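Local coordinates for protein CDP-4-keto-6-deoxy-D-glucose-3-dehydrase (Yersinia pseudotuberculosis, PDB 3BB8) that binds pyridoxal 5'-phosphate and probably serves as the E1 dehydrase acting at C3 of CDP-4-keto-6-deoxy-D-glucose in the making of lipopolysaccharide sugars, at residues A[102-107]-A[184-188]; A[106-110]-A[130-134]; A[317-321]-A[419-423]; A[345-351]-A[407-413]. The protein carries 1 engineered substitution. All coordinates share one frame; numbering follows the deposited sequence.

Interaction 1 of 4, residues A[102-107]-A[184-188]; sequences LGVRAL and YNLWL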
loop_
_atom_site.group_PDB
_atom_site.type_symbol
_atom_site.label_atom_id
_atom_site.label_comp_id
_atom_site.label_asym_id
_atom_site.label_seq_id
_atom_site.Cartn_x
_atom_site.Cartn_y
_atom_site.Cartn_z
ATOM N N LEU A 102 4.646 -13.790 19.446
ATOM C CA LEU A 102 4.722 -15.204 19.097
ATOM C C LEU A 102 5.901 -15.890 19.789
ATOM O O LEU A 102 6.320 -16.990 19.414
ATOM C CB LEU A 102 4.823 -15.353 17.574
ATOM C CG LEU A 102 3.628 -14.738 16.844
ATOM C CD1 LEU A 102 3.836 -14.833 15.341
ATOM C CD2 LEU A 102 2.347 -15.445 17.257
ATOM N N GLY A 103 6.426 -15.218 20.805
ATOM C CA GLY A 103 7.535 -15.751 21.566
ATOM C C GLY A 103 8.622 -16.429 20.759
ATOM O O GLY A 103 9.049 -15.924 19.722
ATOM N N VAL A 104 9.059 -17.590 21.243
ATOM C CA VAL A 104 10.127 -18.362 20.620
ATOM C C VAL A 104 9.956 -18.651 19.126
ATOM O O VAL A 104 10.945 -18.827 18.416
ATOM C CB VAL A 104 10.330 -19.712 21.363
ATOM C CG1 VAL A 104 9.245 -20.705 20.961
ATOM C CG2 VAL A 104 11.719 -20.261 21.074
ATOM N N ARG A 105 8.720 -18.696 18.633
ATOM C CA ARG A 105 8.549 -18.982 17.217
ATOM C C ARG A 105 8.258 -17.782 16.316
ATOM O O ARG A 105 7.536 -17.890 15.327
ATOM C CB ARG A 105 7.497 -20.076 17.018
ATOM C CG ARG A 105 6.099 -19.776 17.504
ATOM C CD ARG A 105 5.226 -21.007 17.249
ATOM N NE ARG A 105 5.548 -21.606 15.952
ATOM C CZ ARG A 105 4.662 -22.079 15.084
ATOM N NH1 ARG A 105 3.364 -22.040 15.349
ATOM N NH2 ARG A 105 5.082 -22.579 13.931
ATOM N N ALA A 106 8.855 -16.643 16.655
ATOM C CA ALA A 106 8.698 -15.419 15.881
ATOM C C ALA A 106 9.911 -15.273 14.966
ATOM O O ALA A 106 11.044 -15.352 15.429
ATOM C CB ALA A 106 8.608 -14.227 16.814
ATOM N N LEU A 107 9.680 -15.058 13.675
ATOM C CA LEU A 107 10.780 -14.900 12.725
ATOM C C LEU A 107 11.752 -13.810 13.147
ATOM O O LEU A 107 11.349 -12.697 13.466
ATOM C CB LEU A 107 10.237 -14.582 11.327
ATOM C CG LEU A 107 9.801 -15.763 10.463
ATOM C CD1 LEU A 107 8.920 -16.699 11.262
ATOM C CD2 LEU A 107 9.070 -15.244 9.234
ATOM N N TYR A 184 8.743 -30.239 11.307
ATOM C CA TYR A 184 9.681 -29.284 11.885
ATOM C C TYR A 184 9.032 -28.077 12.560
ATOM O O TYR A 184 9.725 -27.143 12.963
ATOM C CB TYR A 184 10.669 -28.811 10.818
ATOM C CG TYR A 184 11.566 -29.912 10.304
ATOM C CD1 TYR A 184 11.125 -30.804 9.325
ATOM C CD2 TYR A 184 12.847 -30.089 10.829
ATOM C CE1 TYR A 184 11.941 -31.847 8.881
ATOM C CE2 TYR A 184 13.670 -31.128 10.396
ATOM C CZ TYR A 184 13.212 -32.003 9.425
ATOM O OH TYR A 184 14.024 -33.033 9.010
ATOM N N ASN A 185 7.708 -28.108 12.687
ATOM C CA ASN A 185 6.959 -27.022 13.313
ATOM C C ASN A 185 7.225 -25.679 12.634
ATOM O O ASN A 185 7.331 -24.637 13.293
ATOM C CB ASN A 185 7.314 -26.926 14.797
ATOM C CG ASN A 185 6.797 -28.097 15.590
ATOM O OD1 ASN A 185 5.585 -28.292 15.718
ATOM N ND2 ASN A 185 7.713 -28.893 16.126
ATOM N N LEU A 186 7.329 -25.716 11.311
ATOM C CA LEU A 186 7.584 -24.524 10.520
ATOM C C LEU A 186 6.280 -23.812 10.204
ATOM O O LEU A 186 5.239 -24.451 10.042
ATOM C CB LEU A 186 8.255 -24.903 9.203
ATOM C CG LEU A 186 9.556 -25.699 9.250
ATOM C CD1 LEU A 186 9.929 -26.123 7.834
ATOM C CD2 LEU A 186 10.660 -24.859 9.882
ATOM N N TRP A 187 6.351 -22.484 10.127
ATOM C CA TRP A 187 5.197 -21.660 9.774
ATOM C C TRP A 187 4.949 -21.890 8.289
ATOM O O TRP A 187 5.900 -22.072 7.531
ATOM C CB TRP A 187 5.513 -20.169 9.965
ATOM C CG TRP A 187 5.507 -19.686 11.370
ATOM C CD1 TRP A 187 6.584 -19.293 12.111
ATOM C CD2 TRP A 187 4.358 -19.495 12.195
ATOM N NE1 TRP A 187 6.171 -18.863 13.350
ATOM C CE2 TRP A 187 4.808 -18.977 13.426
ATOM C CE3 TRP A 187 2.985 -19.706 12.009
ATOM C CZ2 TRP A 187 3.939 -18.667 14.464
ATOM C CZ3 TRP A 187 2.124 -19.398 13.036
ATOM C CH2 TRP A 187 2.602 -18.882 14.250
ATOM N N LEU A 188 3.691 -21.871 7.863
ATOM C CA LEU A 188 3.394 -22.055 6.445
ATOM C C LEU A 188 2.537 -20.934 5.854
ATOM O O LEU A 188 1.394 -20.723 6.278
ATOM C CB LEU A 188 2.678 -23.393 6.186
ATOM C CG LEU A 188 2.243 -23.541 4.712
ATOM C CD1 LEU A 188 3.477 -23.758 3.853
ATOM C CD2 LEU A 188 1.258 -24.693 4.532
#

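Interaction 2 of 4, residues A[106-110]-A[130-134]; sequences ALKPG and NGLIP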
loop_
_atom_site.group_PDB
_atom_site.type_symbol
_atom_site.label_atom_id
_atom_site.label_comp_id
_atom_site.label_asym_id
_atom_site.label_seq_id
_atom_site.Cartn_x
_atom_site.Cartn_y
_atom_site.Cartn_z
ATOM N N ALA A 106 8.855 -16.643 16.655
ATOM C CA ALA A 106 8.698 -15.419 15.881
ATOM C C ALA A 106 9.911 -15.273 14.966
ATOM O O ALA A 106 11.044 -15.352 15.429
ATOM C CB ALA A 106 8.608 -14.227 16.814
ATOM N N LEU A 107 9.680 -15.058 13.675
ATOM C CA LEU A 107 10.780 -14.900 12.725
ATOM C C LEU A 107 11.752 -13.810 13.147
ATOM O O LEU A 107 11.349 -12.697 13.466
ATOM C CB LEU A 107 10.237 -14.582 11.327
ATOM C CG LEU A 107 9.801 -15.763 10.463
ATOM C CD1 LEU A 107 8.920 -16.699 11.262
ATOM C CD2 LEU A 107 9.070 -15.244 9.234
ATOM N N LYS A 108 13.038 -14.135 13.148
ATOM C CA LYS A 108 14.069 -13.176 13.519
ATOM C C LYS A 108 15.029 -13.016 12.355
ATOM O O LYS A 108 15.213 -13.940 11.565
ATOM C CB LYS A 108 14.848 -13.658 14.753
ATOM C CG LYS A 108 14.164 -13.386 16.086
ATOM C CD LYS A 108 13.681 -14.663 16.771
ATOM C CE LYS A 108 14.841 -15.556 17.209
ATOM N NZ LYS A 108 14.371 -16.751 17.982
ATOM N N PRO A 109 15.646 -11.837 12.218
ATOM C CA PRO A 109 16.576 -11.685 11.101
ATOM C C PRO A 109 17.589 -12.829 11.180
ATOM O O PRO A 109 17.968 -13.240 12.275
ATOM C CB PRO A 109 17.212 -10.325 11.368
ATOM C CG PRO A 109 16.102 -9.566 12.038
ATOM C CD PRO A 109 15.542 -10.593 13.000
ATOM N N GLY A 110 18.005 -13.352 10.027
ATOM C CA GLY A 110 18.967 -14.440 10.022
ATOM C C GLY A 110 18.304 -15.788 9.824
ATOM O O GLY A 110 18.935 -16.731 9.341
ATOM N N ASN A 130 12.666 -8.443 5.670
ATOM C CA ASN A 130 12.596 -8.572 7.117
ATOM C C ASN A 130 13.921 -9.096 7.647
ATOM O O ASN A 130 14.042 -9.455 8.810
ATOM C CB ASN A 130 11.458 -9.500 7.533
ATOM C CG ASN A 130 10.136 -8.775 7.636
ATOM O OD1 ASN A 130 9.327 -8.787 6.703
ATOM N ND2 ASN A 130 9.921 -8.105 8.769
ATOM N N GLY A 131 14.923 -9.131 6.781
ATOM C CA GLY A 131 16.227 -9.609 7.202
ATOM C C GLY A 131 16.360 -11.123 7.282
ATOM O O GLY A 131 17.305 -11.626 7.877
ATOM N N LEU A 132 15.416 -11.861 6.708
ATOM C CA LEU A 132 15.532 -13.309 6.723
ATOM C C LEU A 132 16.260 -13.780 5.473
ATOM O O LEU A 132 16.519 -13.003 4.551
ATOM C CB LEU A 132 14.169 -13.987 6.825
ATOM C CG LEU A 132 13.660 -14.178 8.253
ATOM C CD1 LEU A 132 13.275 -12.832 8.839
ATOM C CD2 LEU A 132 12.454 -15.101 8.253
ATOM N N ILE A 133 16.586 -15.064 5.449
ATOM C CA ILE A 133 17.319 -15.636 4.336
ATOM C C ILE A 133 16.483 -16.642 3.562
ATOM O O ILE A 133 16.014 -17.637 4.118
ATOM C CB ILE A 133 18.608 -16.318 4.849
ATOM C CG1 ILE A 133 19.440 -15.294 5.622
ATOM C CG2 ILE A 133 19.411 -16.877 3.694
ATOM C CD1 ILE A 133 20.473 -15.905 6.525
ATOM N N PRO A 134 16.265 -16.376 2.268
ATOM C CA PRO A 134 15.480 -17.273 1.417
ATOM C C PRO A 134 16.306 -18.519 1.084
ATOM O O PRO A 134 17.506 -18.426 0.823
ATOM C CB PRO A 134 15.212 -16.430 0.170
ATOM C CG PRO A 134 15.349 -15.020 0.659
ATOM C CD PRO A 134 16.535 -15.111 1.573
#

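Interaction 3 of 4, residues A[317-321]-A[419-423]; sequences FKYLK and HDHLD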
loop_
_atom_site.group_PDB
_atom_site.type_symbol
_atom_site.label_atom_id
_atom_site.label_comp_id
_atom_site.label_asym_id
_atom_site.label_seq_id
_atom_site.Cartn_x
_atom_site.Cartn_y
_atom_site.Cartn_z
ATOM N N PHE A 317 -9.514 -24.124 -19.870
ATOM C CA PHE A 317 -8.286 -24.900 -19.731
ATOM C C PHE A 317 -8.426 -26.271 -20.393
ATOM O O PHE A 317 -7.579 -26.676 -21.190
ATOM C CB PHE A 317 -7.943 -25.107 -18.259
ATOM C CG PHE A 317 -6.738 -25.978 -18.036
ATOM C CD1 PHE A 317 -5.463 -25.426 -17.981
ATOM C CD2 PHE A 317 -6.876 -27.355 -17.874
ATOM C CE1 PHE A 317 -4.350 -26.226 -17.766
ATOM C CE2 PHE A 317 -5.761 -28.163 -17.658
ATOM C CZ PHE A 317 -4.495 -27.594 -17.602
ATOM N N LYS A 318 -9.492 -26.986 -20.033
ATOM C CA LYS A 318 -9.745 -28.317 -20.567
ATOM C C LYS A 318 -9.857 -28.258 -22.087
ATOM O O LYS A 318 -9.232 -29.039 -22.798
ATOM C CB LYS A 318 -11.034 -28.877 -19.966
ATOM C CG LYS A 318 -11.236 -30.364 -20.194
ATOM C CD LYS A 318 -12.410 -30.877 -19.379
ATOM C CE LYS A 318 -12.464 -32.397 -19.363
ATOM N NZ LYS A 318 -13.543 -32.892 -18.454
ATOM N N TYR A 319 -10.648 -27.309 -22.571
ATOM C CA TYR A 319 -10.857 -27.122 -23.995
ATOM C C TYR A 319 -9.519 -26.885 -24.701
ATOM O O TYR A 319 -9.068 -27.705 -25.499
ATOM C CB TYR A 319 -11.788 -25.928 -24.217
ATOM C CG TYR A 319 -12.206 -25.713 -25.652
ATOM C CD1 TYR A 319 -13.064 -26.611 -26.293
ATOM C CD2 TYR A 319 -11.763 -24.603 -26.366
ATOM C CE1 TYR A 319 -13.474 -26.401 -27.613
ATOM C CE2 TYR A 319 -12.165 -24.385 -27.683
ATOM C CZ TYR A 319 -13.022 -25.287 -28.300
ATOM O OH TYR A 319 -13.429 -25.064 -29.598
ATOM N N LEU A 320 -8.887 -25.757 -24.391
ATOM C CA LEU A 320 -7.609 -25.386 -24.987
ATOM C C LEU A 320 -6.576 -26.507 -24.979
ATOM O O LEU A 320 -5.934 -26.760 -25.997
ATOM C CB LEU A 320 -7.033 -24.165 -24.268
ATOM C CG LEU A 320 -5.771 -23.548 -24.870
ATOM C CD1 LEU A 320 -6.039 -23.122 -26.319
ATOM C CD2 LEU A 320 -5.348 -22.354 -24.025
ATOM N N LYS A 321 -6.413 -27.175 -23.839
ATOM C CA LYS A 321 -5.435 -28.253 -23.739
ATOM C C LYS A 321 -5.782 -29.439 -24.635
ATOM O O LYS A 321 -4.896 -30.085 -25.197
ATOM C CB LYS A 321 -5.306 -28.748 -22.296
ATOM C CG LYS A 321 -4.228 -29.812 -22.141
ATOM C CD LYS A 321 -4.228 -30.458 -20.775
ATOM C CE LYS A 321 -3.192 -31.563 -20.703
ATOM N NZ LYS A 321 -3.242 -32.293 -19.419
ATOM N N HIS A 419 -14.761 -19.542 -27.004
ATOM C CA HIS A 419 -14.215 -20.664 -27.759
ATOM C C HIS A 419 -13.665 -20.193 -29.101
ATOM O O HIS A 419 -12.744 -20.795 -29.644
ATOM C CB HIS A 419 -15.290 -21.728 -27.977
ATOM C CG HIS A 419 -15.451 -22.663 -26.823
ATOM N ND1 HIS A 419 -15.265 -22.270 -25.515
ATOM C CD2 HIS A 419 -15.786 -23.976 -26.776
ATOM C CE1 HIS A 419 -15.477 -23.300 -24.714
ATOM N NE2 HIS A 419 -15.795 -24.347 -25.455
ATOM N N ASP A 420 -14.228 -19.117 -29.640
ATOM C CA ASP A 420 -13.741 -18.602 -30.908
ATOM C C ASP A 420 -12.358 -18.004 -30.718
ATOM O O ASP A 420 -11.531 -18.020 -31.636
ATOM C CB ASP A 420 -14.702 -17.562 -31.475
ATOM C CG ASP A 420 -15.911 -18.197 -32.135
ATOM O OD1 ASP A 420 -16.711 -18.846 -31.428
ATOM O OD2 ASP A 420 -16.052 -18.059 -33.366
ATOM N N HIS A 421 -12.117 -17.474 -29.520
ATOM C CA HIS A 421 -10.829 -16.895 -29.166
ATOM C C HIS A 421 -9.816 -18.031 -29.124
ATOM O O HIS A 421 -8.783 -17.990 -29.792
ATOM C CB HIS A 421 -10.897 -16.242 -27.777
ATOM C CG HIS A 421 -11.555 -14.898 -27.760
ATOM N ND1 HIS A 421 -10.968 -13.774 -28.302
ATOM C CD2 HIS A 421 -12.750 -14.495 -27.266
ATOM C CE1 HIS A 421 -11.771 -12.737 -28.141
ATOM N NE2 HIS A 421 -12.859 -13.147 -27.517
ATOM N N LEU A 422 -10.133 -19.050 -28.334
ATOM C CA LEU A 422 -9.258 -20.195 -28.165
ATOM C C LEU A 422 -9.005 -20.974 -29.448
ATOM O O LEU A 422 -7.862 -21.346 -29.736
ATOM C CB LEU A 422 -9.818 -21.124 -27.091
ATOM C CG LEU A 422 -9.990 -20.494 -25.702
ATOM C CD1 LEU A 422 -10.456 -21.558 -24.717
ATOM C CD2 LEU A 422 -8.673 -19.886 -25.237
ATOM N N ASP A 423 -10.063 -21.237 -30.211
ATOM C CA ASP A 423 -9.919 -21.968 -31.462
ATOM C C ASP A 423 -8.935 -21.221 -32.355
ATOM O O ASP A 423 -8.100 -21.836 -33.020
ATOM C CB ASP A 423 -11.278 -22.104 -32.163
ATOM C CG ASP A 423 -12.134 -23.206 -31.565
ATOM O OD1 ASP A 423 -13.373 -23.137 -31.695
ATOM O OD2 ASP A 423 -11.565 -24.154 -30.973
#

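Interaction 4 of 4, residues A[345-351]-A[407-413]; sequences FGFPITL and QTFWIGI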
loop_
_atom_site.group_PDB
_atom_site.type_symbol
_atom_site.label_atom_id
_atom_site.label_comp_id
_atom_site.label_asym_id
_atom_site.label_seq_id
_atom_site.Cartn_x
_atom_site.Cartn_y
_atom_site.Cartn_z
ATOM N N PHE A 345 -5.088 -19.801 -13.563
ATOM C CA PHE A 345 -4.865 -18.365 -13.688
ATOM C C PHE A 345 -4.481 -18.100 -15.135
ATOM O O PHE A 345 -4.905 -17.112 -15.744
ATOM C CB PHE A 345 -3.728 -17.938 -12.746
ATOM C CG PHE A 345 -3.302 -16.501 -12.902
ATOM C CD1 PHE A 345 -2.288 -16.152 -13.786
ATOM C CD2 PHE A 345 -3.911 -15.496 -12.158
ATOM C CE1 PHE A 345 -1.883 -14.825 -13.925
ATOM C CE2 PHE A 345 -3.514 -14.165 -12.292
ATOM C CZ PHE A 345 -2.498 -13.831 -13.177
ATOM N N GLY A 346 -3.667 -19.005 -15.666
ATOM C CA GLY A 346 -3.211 -18.912 -17.041
ATOM C C GLY A 346 -2.892 -20.307 -17.540
ATOM O O GLY A 346 -2.988 -21.273 -16.780
ATOM N N PHE A 347 -2.499 -20.413 -18.805
ATOM C CA PHE A 347 -2.171 -21.703 -19.424
ATOM C C PHE A 347 -0.665 -21.784 -19.704
ATOM O O PHE A 347 -0.191 -21.248 -20.702
ATOM C CB PHE A 347 -2.948 -21.835 -20.735
ATOM C CG PHE A 347 -2.984 -23.229 -21.291
ATOM C CD1 PHE A 347 -3.877 -24.171 -20.785
ATOM C CD2 PHE A 347 -2.141 -23.593 -22.338
ATOM C CE1 PHE A 347 -3.938 -25.458 -21.317
ATOM C CE2 PHE A 347 -2.189 -24.876 -22.880
ATOM C CZ PHE A 347 -3.089 -25.812 -22.372
ATOM N N PRO A 348 0.102 -22.454 -18.827
ATOM C CA PRO A 348 1.557 -22.593 -18.988
ATOM C C PRO A 348 2.006 -23.659 -20.001
ATOM O O PRO A 348 1.569 -24.812 -19.955
ATOM C CB PRO A 348 2.023 -22.917 -17.574
ATOM C CG PRO A 348 0.902 -23.794 -17.072
ATOM C CD PRO A 348 -0.340 -23.047 -17.550
ATOM N N ILE A 349 2.909 -23.259 -20.890
ATOM C CA ILE A 349 3.430 -24.140 -21.930
ATOM C C ILE A 349 4.950 -24.075 -22.020
ATOM O O ILE A 349 5.528 -22.989 -22.069
ATOM C CB ILE A 349 2.865 -23.740 -23.311
ATOM C CG1 ILE A 349 1.341 -23.874 -23.304
ATOM C CG2 ILE A 349 3.488 -24.606 -24.407
ATOM C CD1 ILE A 349 0.677 -23.227 -24.491
ATOM N N THR A 350 5.590 -25.240 -22.041
ATOM C CA THR A 350 7.039 -25.315 -22.185
ATOM C C THR A 350 7.430 -25.815 -23.571
ATOM O O THR A 350 7.136 -26.953 -23.938
ATOM C CB THR A 350 7.665 -26.235 -21.122
ATOM O OG1 THR A 350 7.456 -25.676 -19.819
ATOM C CG2 THR A 350 9.157 -26.395 -21.367
ATOM N N LEU A 351 8.096 -24.958 -24.338
ATOM C CA LEU A 351 8.527 -25.310 -25.686
ATOM C C LEU A 351 9.771 -26.192 -25.654
ATOM O O LEU A 351 10.769 -25.851 -25.019
ATOM C CB LEU A 351 8.797 -24.049 -26.510
ATOM C CG LEU A 351 9.586 -24.242 -27.806
ATOM C CD1 LEU A 351 8.698 -24.830 -28.893
ATOM C CD2 LEU A 351 10.200 -22.928 -28.262
ATOM N N GLN A 407 12.597 -21.713 -21.439
ATOM C CA GLN A 407 11.632 -22.329 -22.348
ATOM C C GLN A 407 10.140 -22.237 -22.052
ATOM O O GLN A 407 9.324 -22.654 -22.880
ATOM C CB GLN A 407 12.003 -23.804 -22.498
ATOM C CG GLN A 407 13.455 -24.039 -22.898
ATOM C CD GLN A 407 13.715 -23.649 -24.334
ATOM O OE1 GLN A 407 13.088 -24.180 -25.252
ATOM N NE2 GLN A 407 14.635 -22.721 -24.541
ATOM N N THR A 408 9.766 -21.695 -20.899
ATOM C CA THR A 408 8.349 -21.626 -20.549
ATOM C C THR A 408 7.681 -20.280 -20.782
ATOM O O THR A 408 8.328 -19.242 -20.829
ATOM C CB THR A 408 8.147 -22.037 -19.075
ATOM O OG1 THR A 408 8.768 -23.308 -18.859
ATOM C CG2 THR A 408 6.666 -22.142 -18.726
ATOM N N PHE A 409 6.367 -20.318 -20.944
ATOM C CA PHE A 409 5.572 -19.120 -21.138
ATOM C C PHE A 409 4.115 -19.545 -20.961
ATOM O O PHE A 409 3.820 -20.738 -20.952
ATOM C CB PHE A 409 5.822 -18.538 -22.536
ATOM C CG PHE A 409 5.198 -19.328 -23.657
ATOM C CD1 PHE A 409 3.934 -18.993 -24.145
ATOM C CD2 PHE A 409 5.869 -20.403 -24.223
ATOM C CE1 PHE A 409 3.351 -19.722 -25.186
ATOM C CE2 PHE A 409 5.296 -21.140 -25.262
ATOM C CZ PHE A 409 4.033 -20.796 -25.741
ATOM N N TRP A 410 3.205 -18.590 -20.799
ATOM C CA TRP A 410 1.804 -18.946 -20.638
ATOM C C TRP A 410 0.895 -18.053 -21.449
ATOM O O TRP A 410 1.265 -16.935 -21.802
ATOM C CB TRP A 410 1.380 -18.923 -19.158
ATOM C CG TRP A 410 1.630 -17.631 -18.413
ATOM C CD1 TRP A 410 2.805 -17.221 -17.853
ATOM C CD2 TRP A 410 0.666 -16.613 -18.108
ATOM N NE1 TRP A 410 2.634 -16.015 -17.211
ATOM C CE2 TRP A 410 1.332 -15.618 -17.354
ATOM C CE3 TRP A 410 -0.695 -16.444 -18.398
ATOM C CZ2 TRP A 410 0.685 -14.473 -16.885
ATOM C CZ3 TRP A 410 -1.341 -15.302 -17.931
ATOM C CH2 TRP A 410 -0.649 -14.332 -17.182
ATOM N N ILE A 411 -0.303 -18.547 -21.745
ATOM C CA ILE A 411 -1.301 -17.759 -22.458
ATOM C C ILE A 411 -2.652 -17.816 -21.754
ATOM O O ILE A 411 -2.763 -18.334 -20.642
ATOM C CB ILE A 411 -1.470 -18.242 -23.911
ATOM C CG1 ILE A 411 -1.936 -19.699 -23.938
ATOM C CG2 ILE A 411 -0.167 -18.081 -24.680
ATOM C CD1 ILE A 411 -1.656 -20.406 -25.245
ATOM N N GLY A 412 -3.678 -17.282 -22.409
ATOM C CA GLY A 412 -4.859 -16.801 -21.714
ATOM C C GLY A 412 -5.990 -17.808 -21.727
ATOM O O GLY A 412 -6.379 -18.306 -22.784
ATOM N N ILE A 413 -6.522 -18.109 -20.546
ATOM C CA ILE A 413 -7.730 -18.924 -20.433
ATOM C C ILE A 413 -8.743 -18.287 -19.483
ATOM O O ILE A 413 -9.641 -18.963 -18.969
ATOM C CB ILE A 413 -7.327 -20.328 -19.891
ATOM C CG1 ILE A 413 -6.295 -20.204 -18.772
ATOM C CG2 ILE A 413 -6.833 -21.204 -21.036
ATOM C CD1 ILE A 413 -6.849 -19.649 -17.472
#

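Interaction 1 of 4, residues A[102-107]-A[184-188]
R105 grips the indole of W187 twice, with its guanidinium over the ring face and with its backbone carbonyl in the ring plane. The face contact is a cation-pi stack: the two planes are only 4° apart, and CZ of R105 stands 3.6 Å from the centroid of the six-membered ring of W187. Within it, NH1 of R105 lies over CH2 of W187 at 3.4 Å, while NH2 reaches across the fused bond toward the pyrrole part. The chain gets there by placing CG between the backbone N and the carbonyl carbon (chi1 61°) and bending again at chi3, which folds the arginine back across the indole. Two hydrogen bonds accompany the stack. The NE1-H of W187 points almost straight at O of R105, 2.6 Å from NE1, with 172° at the hydrogen. A weak bond runs from NH2 of R105 to N185 O at 3.1 Å, where the chain has just left helix 174-184. Apolar contacts complete the set: CD1 of L107 lies 3.6 Å from W187 CD1, and CD1 of L102 lies 3.9 Å from W187 CZ2. W187 itself begins strand 187-191, its backbone bonded to K160 and I162 of the neighbouring strand. With its one N-H satisfied in plane and a probable cation spread over its pi face, the buried indole ties the loop 102-107 to the start of an inner strand of the large sheet by polar and aromatic forces together.

Interaction 2 of 4, residues A[106-110]-A[130-134]
L107 and L132 form the tight inner part of this contact, their side chains crossing at about a right angle. CD2 of L132 is pressed 3.5 Å from CG of L107, while the other branch of L132, CD1, rests against K108 O at 3.5 Å. Helix 86-96 touches the same L107 through L94. Next to this apolar wedge, the N-H of G110 bonds to O of G131 over 2.8 Å, the donor tilted out of the carbonyl plane, and the methyl CD1 of I133 packs 3.3 Å from G110 O. The outer side is looser. The exposed P109 ring lies alongside the 130-131 turn, CG standing 3.8 Å from N130 O, and P109 CA makes a CH...O contact with G131 O. The CB of K108 points away from segment 130-134, and the residue is exposed. G131 has positive phi and is the C-prime residue of a Schellman motif closing helix 121-129, with L132 N turned back to T127 O and G131 N to I128 O. The chain then enters strand 133-140, parallel to strand 112-115, which follows the other segment. Strand, helix and neighbouring parallel strand make a beta-alpha-beta crossover, as belongs to the central sheet of the aspartate aminotransferase fold.

Interaction 3 of 4, residues A[317-321]-A[419-423]
The ring of Y319 makes most of this helix-helix contact, meeting H419, L422 and D423. From CB, directed toward helix 419-432, its CG is set anti to the backbone N (chi1 -174°), which carries the ring across the gap between the helices. Under the imidazole, which lies over one face of the phenol, CD1 is 3.6 Å from NE2 of H419 and CE1 is 3.5 Å from CD2 of H419. On the other flank of the ring, CD2 approaches CD1 of L422 at 3.7 Å, the methyl arriving at the edge, near the ring plane. Imidazole and phenol form a face-to-face stack, the centroids 3.8 Å apart and the planes inclined by 24°, with H419 CD2 displaced toward the rim. Both helices pack against the sheet that holds strands 347-351 and 408-411: L320 and K321 touch F347 of that sheet, while V425 and F429 of helix 419-432 touch I411. This is the helical layer on the smaller sheet of an aspartate aminotransferase fold, and in it the local axes pass 10.3 Å apart at a crossing angle of -31°. One turn on from H419, D423 stands on the same side of its helix, its N bonded to H419 O. Further along Y319, CZ sits close to H419 CD2. At the tip, OH donates to OD2 of D423, the modelled 2.5 Å being doubtfully short, with OD1 also close to OH. Deeper between the helices, L320 adds a looser apolar contact, its CD1 4.3 Å from CD2 of L422.

Interaction 4 of 4, residues A[345-351]-A[407-413]
The F345 ring meets the indole of W410 obliquely, their planes 59° apart: CE1 of F345 lies 3.5 Å from W410 CH2, CD1 of F345 stands over one face of the indole, and W410 CZ2 falls near the plane of the F345 ring, at its edge. The F409 ring presents one face to I349, whose CB lies 4.0 Å from F409 CZ; chi1 of 73° swings the phenyl alongside the isoleucine. These groups hang on an antiparallel pair, strands 347-351 and 408-411, within a small three-stranded sheet completed by strand 331-332. F347 with I411 and I349 with F409 are hydrogen-bonded pairs; P348 with W410 and T350 with T408 are the non-hydrogen-bonded pairs of the backbone. On the face of I349 and I411, CD1 meets CD1 at 3.7 Å, with F429 of helix 419-432 packed against both. On the other face, OG1 of T350 and OG1 of T408 share a 2.9 Å hydrogen bond, and the T350 hydroxyl also bonds to Y144 OH. The side chain of F345 comes about 5 Å, nearest atoms, from the bound pyridoxal phosphate, and W410 packs on Y280 of the second subunit. The I349 N-H points at F409 O over 2.7 Å, 174° at the hydrogen.

Interactions 1 and 2 share A106 and L107 and fasten successive parts of one loop to the large central sheet, at strands 187-191 and 133-140. Interactions 3 and 4 lie on the far side of the chain from interaction 1, where the helix pair 317-321/419-423 packs on the small sheet of 345-351/407-413: L320 CD2 meets I413 CG2 at 3.5 Å, and F317 touches F347. Interactions 1 and 4 are buried, 2 and 3 only partly so. Chemistry follows place: a cation over an indole in 1, leucines beside an exposed turn in 2, stacked rings with a hydroxyl-carboxylate bond in 3, and regular backbone pairing in 4, which alone approaches the cofactor and the second subunit.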